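Local coordinates for HcgC (Methanococcus maripaludis S2, PDB 5O4J), which catalyses a SAM-dependent C-methylation of a pyridinol, probably as a step in building the iron-guanylylpyridinol cofactor of [Fe]-hydrogenase, at residues F42-V47 with C65-I70; L195-Y200 with D236-E241; D72-L77 with H214-K219. All blocks are in the same frame, centred on the assembly; numbering follows the deposited sequence.

Contact 1: residues F42-V47 with C65-I70; sequences FKQAIV and CEEVII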
# COMPACT_ATOMS: atom_id res chain seq x y z
N PHE A 42 32.69 -16.85 -27.98
CA PHE A 42 31.82 -17.79 -28.68
C PHE A 42 31.85 -17.49 -30.17
O PHE A 42 32.00 -16.34 -30.59
CB PHE A 42 30.38 -17.69 -28.16
CG PHE A 42 30.23 -18.01 -26.70
CD1 PHE A 42 30.02 -19.31 -26.26
CD2 PHE A 42 30.32 -17.00 -25.75
CE1 PHE A 42 29.90 -19.60 -24.91
CE2 PHE A 42 30.20 -17.28 -24.40
CZ PHE A 42 29.98 -18.57 -23.98
N LYS A 43 31.67 -18.54 -30.97
CA LYS A 43 31.64 -18.38 -32.42
C LYS A 43 30.28 -17.91 -32.90
O LYS A 43 30.19 -17.08 -33.81
CB LYS A 43 32.01 -19.70 -33.10
CG LYS A 43 33.50 -20.01 -33.06
CD LYS A 43 33.79 -21.43 -33.55
CE LYS A 43 35.28 -21.67 -33.71
NZ LYS A 43 36.00 -21.68 -32.40
N GLN A 44 29.21 -18.41 -32.29
CA GLN A 44 27.86 -18.09 -32.76
C GLN A 44 26.89 -18.13 -31.59
O GLN A 44 26.68 -19.18 -30.98
CB GLN A 44 27.43 -19.07 -33.84
CG GLN A 44 26.05 -18.80 -34.40
CD GLN A 44 25.63 -19.85 -35.40
OE1 GLN A 44 25.25 -20.96 -35.03
NE2 GLN A 44 25.74 -19.52 -36.68
N ALA A 45 26.27 -16.99 -31.32
CA ALA A 45 25.25 -16.88 -30.29
C ALA A 45 23.90 -16.71 -30.95
O ALA A 45 23.75 -15.94 -31.90
CB ALA A 45 25.53 -15.69 -29.36
N ILE A 46 22.91 -17.45 -30.46
CA ILE A 46 21.53 -17.30 -30.90
C ILE A 46 20.69 -16.88 -29.70
O ILE A 46 20.72 -17.53 -28.65
CB ILE A 46 20.98 -18.59 -31.53
CG1 ILE A 46 21.72 -18.83 -32.86
CG2 ILE A 46 19.47 -18.49 -31.75
CD1 ILE A 46 21.16 -19.93 -33.73
N VAL A 47 19.97 -15.77 -29.86
CA VAL A 47 19.12 -15.20 -28.82
C VAL A 47 17.69 -15.27 -29.32
O VAL A 47 17.36 -14.71 -30.37
CB VAL A 47 19.53 -13.75 -28.51
CG1 VAL A 47 18.61 -13.15 -27.45
CG2 VAL A 47 20.98 -13.69 -28.09
N CYS A 65 31.28 -12.50 -28.88
CA CYS A 65 30.66 -13.46 -29.78
C CYS A 65 30.91 -13.01 -31.22
O CYS A 65 30.56 -11.88 -31.58
CB CYS A 65 29.16 -13.59 -29.51
SG CYS A 65 28.77 -14.18 -27.85
N GLU A 66 31.52 -13.88 -32.02
CA GLU A 66 31.85 -13.53 -33.40
C GLU A 66 30.60 -13.22 -34.22
O GLU A 66 30.56 -12.23 -34.96
CB GLU A 66 32.65 -14.66 -34.05
CG GLU A 66 34.05 -14.84 -33.49
CD GLU A 66 34.80 -15.99 -34.15
OE1 GLU A 66 34.58 -16.25 -35.35
OE2 GLU A 66 35.62 -16.64 -33.46
N GLU A 67 29.57 -14.04 -34.07
CA GLU A 67 28.30 -13.84 -34.76
C GLU A 67 27.18 -13.90 -33.74
O GLU A 67 27.17 -14.77 -32.86
CB GLU A 67 28.07 -14.91 -35.83
CG GLU A 67 26.86 -14.67 -36.72
CD GLU A 67 26.61 -15.81 -37.68
OE1 GLU A 67 25.98 -15.58 -38.74
OE2 GLU A 67 27.04 -16.95 -37.39
N VAL A 68 26.24 -12.96 -33.83
CA VAL A 68 25.10 -12.90 -32.94
C VAL A 68 23.84 -12.86 -33.80
O VAL A 68 23.70 -11.99 -34.66
CB VAL A 68 25.15 -11.70 -31.99
CG1 VAL A 68 23.91 -11.68 -31.09
CG2 VAL A 68 26.41 -11.75 -31.14
N ILE A 69 22.93 -13.80 -33.56
CA ILE A 69 21.68 -13.89 -34.28
C ILE A 69 20.53 -13.74 -33.30
O ILE A 69 20.50 -14.43 -32.27
CB ILE A 69 21.55 -15.23 -35.02
CG1 ILE A 69 22.74 -15.44 -35.96
CG2 ILE A 69 20.23 -15.28 -35.77
CD1 ILE A 69 22.95 -16.87 -36.35
N ILE A 70 19.60 -12.86 -33.62
CA ILE A 70 18.33 -12.74 -32.90
C ILE A 70 17.29 -13.51 -33.69
O ILE A 70 17.16 -13.33 -34.91
CB ILE A 70 17.91 -11.27 -32.74
CG1 ILE A 70 18.63 -10.63 -31.55
CG2 ILE A 70 16.38 -11.15 -32.60
CD1 ILE A 70 17.83 -10.64 -30.24
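Strands 42-48 and 65-72 run side by side in parallel and exact register, Phe42 beside Cys65 and Val47 beside Ile70. Three straight backbone bonds carry the ladder: Ala45 N to Glu67 O, Ile69 N to Ala45 O and Val47 N to Ile69 O, each 2.8 Å. Toward the start of the strands Glu66 N donates to Phe42 O, whereas the bond from Glu67 N to Lys43 O is weak.

Gln44 shows how one side chain uses this register. Its CB only grazes Glu67 OE2. CG, anti to the backbone N (chi1 -179°), lies 3.7 Å from Glu67 OE2 and also touches Ile69 CD1, so the extended chain runs alongside Glu67 with the isoleucine tip obliquely across it. CD of Gln44 stays in reach of both, 3.8 Å from Glu67 OE2 and 4.1 Å from Ile69 CD1. At the end, NE2 of Gln44 donates to Glu67 OE2 over 3.0 Å with an N-H...O angle of 169°; the acceptor lies close to the amide plane, but the donor sits above the carboxylate plane. NE2 also meets Ser103 O, and OE1 accepts from Asn105 N, so both ends of the amide are held and its rotation is fixed.

This pair of strands belongs to a beta-alpha-beta crossover, the repeating element of a Rossmann-like sheet. Helix 54-60 links them and presses Ala58 onto Val68 and Ile70.

On that same face, Cys65 SG lies 3.8 Å from Phe42 CD2, an oblique sulfur-aromatic approach, and also touches Ala45 CB. Leu108 of strand 108-111 packs against all three residues. Further along, Ile70 has its chi2 at -95°, away from a staggered position, and this leans CD1 toward the neighbouring strand on that face, 3.8 Å from Val47 CG1.

Contact 2: residues L195-Y200 with D236-E241; sequences LDSVLY and DHVEYE. With 9KH (6-carboxy methyl-4-hydroxy-2-pyridinol), chain K.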
# COMPACT_ATOMS: atom_id res chain seq x y z
N LEU A 195 4.04 13.31 -1.42
CA LEU A 195 4.83 14.52 -1.20
C LEU A 195 3.92 15.70 -0.88
O LEU A 195 2.83 15.85 -1.44
CB LEU A 195 5.66 14.84 -2.45
CG LEU A 195 6.77 13.86 -2.82
CD1 LEU A 195 7.33 14.23 -4.19
CD2 LEU A 195 7.88 13.82 -1.76
N ASP A 196 4.38 16.56 0.04
CA ASP A 196 3.59 17.73 0.39
C ASP A 196 3.28 18.55 -0.85
O ASP A 196 4.16 18.81 -1.68
CB ASP A 196 4.34 18.61 1.39
CG ASP A 196 3.53 19.81 1.80
OD1 ASP A 196 2.36 19.61 2.19
OD2 ASP A 196 4.04 20.95 1.74
N SER A 197 2.02 18.97 -0.96
CA SER A 197 1.46 19.89 -1.96
C SER A 197 1.09 19.20 -3.27
O SER A 197 0.55 19.87 -4.15
CB SER A 197 2.40 21.06 -2.28
OG SER A 197 3.32 20.74 -3.30
N VAL A 198 1.36 17.91 -3.45
CA VAL A 198 0.92 17.24 -4.67
C VAL A 198 -0.59 17.09 -4.64
O VAL A 198 -1.17 16.66 -3.64
CB VAL A 198 1.62 15.87 -4.82
CG1 VAL A 198 1.01 15.07 -5.98
CG2 VAL A 198 3.12 16.07 -5.02
N LEU A 199 -1.23 17.48 -5.75
CA LEU A 199 -2.67 17.27 -5.95
C LEU A 199 -2.94 15.88 -6.53
O LEU A 199 -3.78 15.14 -6.02
CB LEU A 199 -3.22 18.32 -6.90
CG LEU A 199 -3.32 19.76 -6.40
CD1 LEU A 199 -1.96 20.35 -6.13
CD2 LEU A 199 -4.04 20.62 -7.44
N TYR A 200 -2.26 15.55 -7.62
CA TYR A 200 -2.40 14.21 -8.18
C TYR A 200 -1.17 13.91 -9.01
O TYR A 200 -0.40 14.81 -9.35
CB TYR A 200 -3.69 14.06 -9.00
CG TYR A 200 -3.78 14.90 -10.27
CD1 TYR A 200 -3.22 14.46 -11.47
CD2 TYR A 200 -4.46 16.10 -10.28
CE1 TYR A 200 -3.31 15.21 -12.63
CE2 TYR A 200 -4.55 16.87 -11.44
CZ TYR A 200 -3.98 16.41 -12.61
OH TYR A 200 -4.08 17.15 -13.76
N ASP A 236 3.67 23.25 -4.78
CA ASP A 236 5.07 23.57 -4.55
C ASP A 236 5.97 22.74 -5.45
O ASP A 236 5.54 21.76 -6.08
CB ASP A 236 5.42 23.36 -3.08
CG ASP A 236 4.63 24.26 -2.16
OD1 ASP A 236 4.28 25.39 -2.58
OD2 ASP A 236 4.35 23.85 -1.02
N HIS A 237 7.24 23.12 -5.49
CA HIS A 237 8.20 22.41 -6.31
C HIS A 237 8.38 20.99 -5.79
O HIS A 237 8.58 20.76 -4.59
CB HIS A 237 9.54 23.14 -6.32
CG HIS A 237 9.48 24.47 -7.00
ND1 HIS A 237 9.61 24.62 -8.36
CD2 HIS A 237 9.33 25.72 -6.50
CE1 HIS A 237 9.51 25.90 -8.67
NE2 HIS A 237 9.35 26.59 -7.56
N VAL A 238 8.33 20.03 -6.72
CA VAL A 238 8.55 18.62 -6.42
C VAL A 238 9.56 17.99 -7.37
O VAL A 238 9.86 16.80 -7.24
CB VAL A 238 7.22 17.84 -6.45
CG1 VAL A 238 6.31 18.28 -5.30
CG2 VAL A 238 6.51 18.01 -7.78
N GLU A 239 10.14 18.78 -8.27
CA GLU A 239 11.02 18.25 -9.31
C GLU A 239 12.12 17.36 -8.74
O GLU A 239 12.42 16.30 -9.31
CB GLU A 239 11.62 19.41 -10.11
CG GLU A 239 12.26 20.50 -9.26
CD GLU A 239 12.40 21.82 -9.99
OE1 GLU A 239 12.04 21.89 -11.18
OE2 GLU A 239 12.88 22.80 -9.37
N TYR A 240 12.74 17.75 -7.63
CA TYR A 240 13.88 16.97 -7.13
C TYR A 240 13.44 15.65 -6.53
O TYR A 240 14.03 14.60 -6.82
CB TYR A 240 14.67 17.79 -6.12
CG TYR A 240 15.26 19.03 -6.73
CD1 TYR A 240 15.78 19.01 -8.02
CD2 TYR A 240 15.26 20.24 -6.05
CE1 TYR A 240 16.30 20.14 -8.60
CE2 TYR A 240 15.78 21.37 -6.62
CZ TYR A 240 16.30 21.32 -7.90
OH TYR A 240 16.82 22.44 -8.47
N GLU A 241 12.43 15.67 -5.66
CA GLU A 241 11.95 14.42 -5.07
C GLU A 241 11.39 13.49 -6.13
O GLU A 241 11.51 12.26 -6.02
CB GLU A 241 10.90 14.72 -4.00
CG GLU A 241 11.44 15.48 -2.80
CD GLU A 241 11.40 17.00 -2.98
OE1 GLU A 241 11.25 17.47 -4.13
OE2 GLU A 241 11.52 17.72 -1.97
C2 9KH K . -8.52 22.77 -8.41
C3 9KH K . -8.36 21.39 -8.44
C4 9KH K . -7.36 20.84 -9.21
C6 9KH K . -6.68 22.96 -9.93
O1 9KH K . -9.51 23.32 -7.65
N5 9KH K . -6.54 21.62 -9.93
C7 9KH K . -7.67 23.57 -9.17
O8 9KH K . -5.83 23.72 -10.67
C9 9KH K . -9.27 20.51 -7.63
C10 9KH K . -7.17 19.34 -9.24
C12 9KH K . -8.20 18.66 -10.12
O13 9KH K . -8.53 17.51 -9.79
O14 9KH K . -8.66 19.25 -11.13
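Leu195 lays its CD1 methyl 3.6 Å from Glu241 CB, the two side chains crossing obliquely, with CD2 also near the glutamate's aliphatic part. Beside this, Val198 CG2 meets Val238 CG1 at 3.9 Å, and these two valines cross at about a right angle.

The polar centre is Ser197. Its OG stands in the crowded position between backbone N and carbonyl carbon (chi1 87°), from where it accepts from Asp236 N at 2.9 Å and donates to Asp196 O at 2.7 Å, meeting a lone pair in the carbonyl plane. One hydroxyl thus ties the start of 236-241 to the type II turn Leu195-Val198, which is closed by Val198 N to Leu195 O. Asp196 OD2 and Asp236 OD2 lie 4.0 Å apart, like charges that would tend to raise each other's pKa; Asp196 OD1 is bound by Gly143 N of the second subunit.

Beyond the turn, a classic beta bulge sets Leu199 and Tyr200 opposite the single residue Ser233 of strand 230-234 in the antiparallel sheet. Leu199, its CD2 3.7 Å from N5 of the pyridinol, lines the pyridinol pocket, where Thr179 OG1 and Ile115 N of the second subunit hydrogen-bond the ligand.

Contact 3: residues D72-L77 with H214-K219; sequences DIQPHL and HEKNVK. With SAH (S-adenosyl-L-homocysteine), chain E.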
# COMPACT_ATOMS: atom_id res chain seq x y z
N ASP A 72 13.15 -14.30 -33.74
CA ASP A 72 11.84 -13.98 -33.20
C ASP A 72 10.77 -14.56 -34.10
O ASP A 72 10.91 -14.56 -35.33
CB ASP A 72 11.62 -12.49 -33.04
CG ASP A 72 10.58 -12.18 -31.97
OD1 ASP A 72 9.38 -12.37 -32.24
OD2 ASP A 72 10.98 -11.80 -30.85
N ILE A 73 9.70 -15.05 -33.48
CA ILE A 73 8.56 -15.58 -34.22
C ILE A 73 7.86 -14.49 -35.01
O ILE A 73 7.18 -14.78 -36.00
CB ILE A 73 7.61 -16.31 -33.25
CG1 ILE A 73 6.62 -17.18 -34.02
CG2 ILE A 73 6.87 -15.32 -32.34
CD1 ILE A 73 5.92 -18.19 -33.13
N GLN A 74 8.02 -13.22 -34.61
CA GLN A 74 7.41 -12.08 -35.29
C GLN A 74 8.41 -11.48 -36.27
O GLN A 74 9.38 -10.85 -35.82
CB GLN A 74 6.97 -11.03 -34.27
CG GLN A 74 5.96 -11.51 -33.25
CD GLN A 74 4.54 -11.52 -33.80
OE1 GLN A 74 4.18 -10.70 -34.65
NE2 GLN A 74 3.72 -12.45 -33.32
N PRO A 75 8.22 -11.62 -37.58
CA PRO A 75 9.21 -11.05 -38.51
C PRO A 75 9.35 -9.54 -38.41
O PRO A 75 10.44 -9.02 -38.64
CB PRO A 75 8.69 -11.48 -39.89
CG PRO A 75 7.28 -11.88 -39.69
CD PRO A 75 7.18 -12.39 -38.29
N HIS A 76 8.28 -8.80 -38.06
CA HIS A 76 8.40 -7.35 -38.03
C HIS A 76 9.30 -6.86 -36.91
O HIS A 76 9.71 -5.69 -36.92
CB HIS A 76 7.02 -6.69 -37.92
CG HIS A 76 6.45 -6.69 -36.54
ND1 HIS A 76 5.86 -7.80 -35.97
CD2 HIS A 76 6.36 -5.70 -35.61
CE1 HIS A 76 5.44 -7.50 -34.76
NE2 HIS A 76 5.72 -6.24 -34.51
N LEU A 77 9.66 -7.71 -35.95
CA LEU A 77 10.55 -7.26 -34.89
C LEU A 77 11.98 -7.09 -35.36
O LEU A 77 12.83 -6.66 -34.57
CB LEU A 77 10.48 -8.21 -33.70
CG LEU A 77 9.30 -7.93 -32.78
CD1 LEU A 77 9.20 -9.01 -31.73
CD2 LEU A 77 9.41 -6.56 -32.11
N HIS A 214 0.23 -5.87 -31.66
CA HIS A 214 -1.07 -5.79 -32.31
C HIS A 214 -1.08 -4.79 -33.45
O HIS A 214 -1.43 -5.15 -34.58
CB HIS A 214 -2.14 -5.44 -31.26
CG HIS A 214 -2.25 -6.46 -30.18
ND1 HIS A 214 -2.85 -6.20 -28.96
CD2 HIS A 214 -1.82 -7.75 -30.12
CE1 HIS A 214 -2.79 -7.28 -28.21
NE2 HIS A 214 -2.17 -8.23 -28.88
N GLU A 215 -0.62 -3.56 -33.21
CA GLU A 215 -0.46 -2.58 -34.29
C GLU A 215 0.77 -2.86 -35.14
O GLU A 215 0.80 -2.45 -36.31
CB GLU A 215 -0.36 -1.18 -33.68
CG GLU A 215 -1.60 -0.76 -32.89
CD GLU A 215 -1.37 0.50 -32.08
OE1 GLU A 215 -2.12 0.74 -31.11
OE2 GLU A 215 -0.43 1.25 -32.41
N LYS A 216 1.74 -3.58 -34.60
CA LYS A 216 2.97 -3.98 -35.30
C LYS A 216 3.74 -2.78 -35.84
O LYS A 216 4.23 -2.77 -36.98
CB LYS A 216 2.64 -4.99 -36.40
CG LYS A 216 2.04 -6.27 -35.83
CD LYS A 216 1.97 -7.37 -36.87
CE LYS A 216 1.79 -8.72 -36.21
NZ LYS A 216 0.50 -8.82 -35.49
N ASN A 217 3.91 -1.77 -34.98
CA ASN A 217 4.59 -0.53 -35.34
C ASN A 217 5.67 -0.26 -34.29
O ASN A 217 5.42 0.40 -33.29
CB ASN A 217 3.61 0.62 -35.45
CG ASN A 217 4.24 1.85 -36.06
OD1 ASN A 217 5.47 2.01 -36.04
ND2 ASN A 217 3.42 2.72 -36.62
N VAL A 218 6.87 -0.80 -34.52
CA VAL A 218 7.96 -0.63 -33.57
C VAL A 218 8.34 0.84 -33.45
O VAL A 218 8.63 1.34 -32.36
CB VAL A 218 9.16 -1.49 -33.98
CG1 VAL A 218 10.40 -1.16 -33.11
CG2 VAL A 218 8.80 -2.96 -33.88
N LYS A 219 8.37 1.56 -34.57
CA LYS A 219 8.77 2.96 -34.54
C LYS A 219 7.85 3.77 -33.62
O LYS A 219 8.32 4.58 -32.81
CB LYS A 219 8.76 3.52 -35.96
CG LYS A 219 9.18 4.96 -36.08
CD LYS A 219 9.14 5.37 -37.54
CE LYS A 219 9.42 6.85 -37.74
NZ LYS A 219 9.39 7.19 -39.18
N SAH E . 11.38 -11.62 -21.08
CA SAH E . 11.37 -10.52 -22.09
CB SAH E . 10.00 -10.44 -22.75
CG SAH E . 9.82 -11.54 -23.80
SD SAH E . 8.28 -11.37 -24.68
C SAH E . 11.68 -9.19 -21.47
O SAH E . 11.69 -8.17 -22.20
OXT SAH E . 11.91 -9.16 -20.25
C5' SAH E . 8.40 -12.69 -25.85
C4' SAH E . 9.28 -12.35 -27.05
O4' SAH E . 9.70 -13.58 -27.66
C3' SAH E . 8.51 -11.61 -28.12
O3' SAH E . 9.38 -10.76 -28.89
C2' SAH E . 7.94 -12.74 -28.93
O2' SAH E . 7.55 -12.38 -30.26
C1' SAH E . 9.10 -13.71 -28.95
N9 SAH E . 8.70 -15.12 -29.09
C8 SAH E . 7.63 -15.73 -28.52
N7 SAH E . 7.62 -17.04 -28.85
C5 SAH E . 8.70 -17.27 -29.63
C6 SAH E . 9.28 -18.44 -30.31
N6 SAH E . 8.68 -19.65 -30.23
N1 SAH E . 10.41 -18.24 -31.02
C2 SAH E . 11.02 -17.05 -31.10
N3 SAH E . 10.55 -15.94 -30.51
C4 SAH E . 9.41 -16.00 -29.78
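His76 carries this contact through its first torsion: its CG sits in the crowded position between backbone N and carbonyl carbon (chi1 79°), which stands the imidazole up against Lys216. Lys216 CB lies over one ring face, 3.9 Å from the His76 centroid and 14° off the normal, a CH-pi contact, and the rest of the lysine chain runs on across that face. Leu77 CG covers part of the opposite face.

Lys216 has a positive phi, as the first residue to leave the preceding helix, and its chain is extended until it bends at chi4. The end of that helix holds both partners: Val212 O takes NE2 of His76, which fixes the ring's rotation, and Phe213 O takes NZ of Lys216. Gln74 crosses the lysine at about a right angle, bent at chi2 (-80°), so that OE1 lies 3.5 Å from Lys216 CE and in plane at the histidine edge.

Asp72, with CG anti to the backbone N, serves the ligand. OD1 accepts from O2' of S-adenosyl-L-homocysteine at 2.7 Å, OD2 from O3' at 2.7 Å, so the carboxylate spans the ribose diol. The anti lone pair of OD1 also takes Gln74 N at 2.9 Å, closing an Asx turn, while Ala50 N binds OD2; these bonds hold the carboxylate in place. An acidic residue at the end of the second strand of the Rossmann-like sheet in chain order (65-72), gripping the ribose, is characteristic of Rossmann-like methyltransferases. Leu77 reaches both sides, its CD1 3.3 Å from SAH O3' and its CD2 4.1 Å from Val218 CG2.

The loop leaving strand 65-72 packs against the junction of helices 208-213 and 218-225: Leu77 touches Val212 and Phe213 of the first, and Val218 of the second touches Asp79 and Ile80.

How the contacts relate
Contact 3 takes up the chain just after contact 1: one residue separates 65-70 from Asp72, the last of strand 65-72, before the loop; the centres lie about 22 Å apart. Contact 1 is a strand pair of the sheet leading to the S-adenosyl-L-homocysteine site, with the Ile70 side chain about 8 Å from that ligand, while contact 3 meets it directly. Contact 2 stands apart, its centre about 47 Å from that of contact 1, on the opposite side of the chain's centre, and about 39 Å from that of contact 3 (nearest atoms about 24 Å). Through Leu199, next to the contact proper, segment 195-200 reaches a pyridinol that is hydrogen-bonded to the second subunit, so one chain contributes to separate pockets.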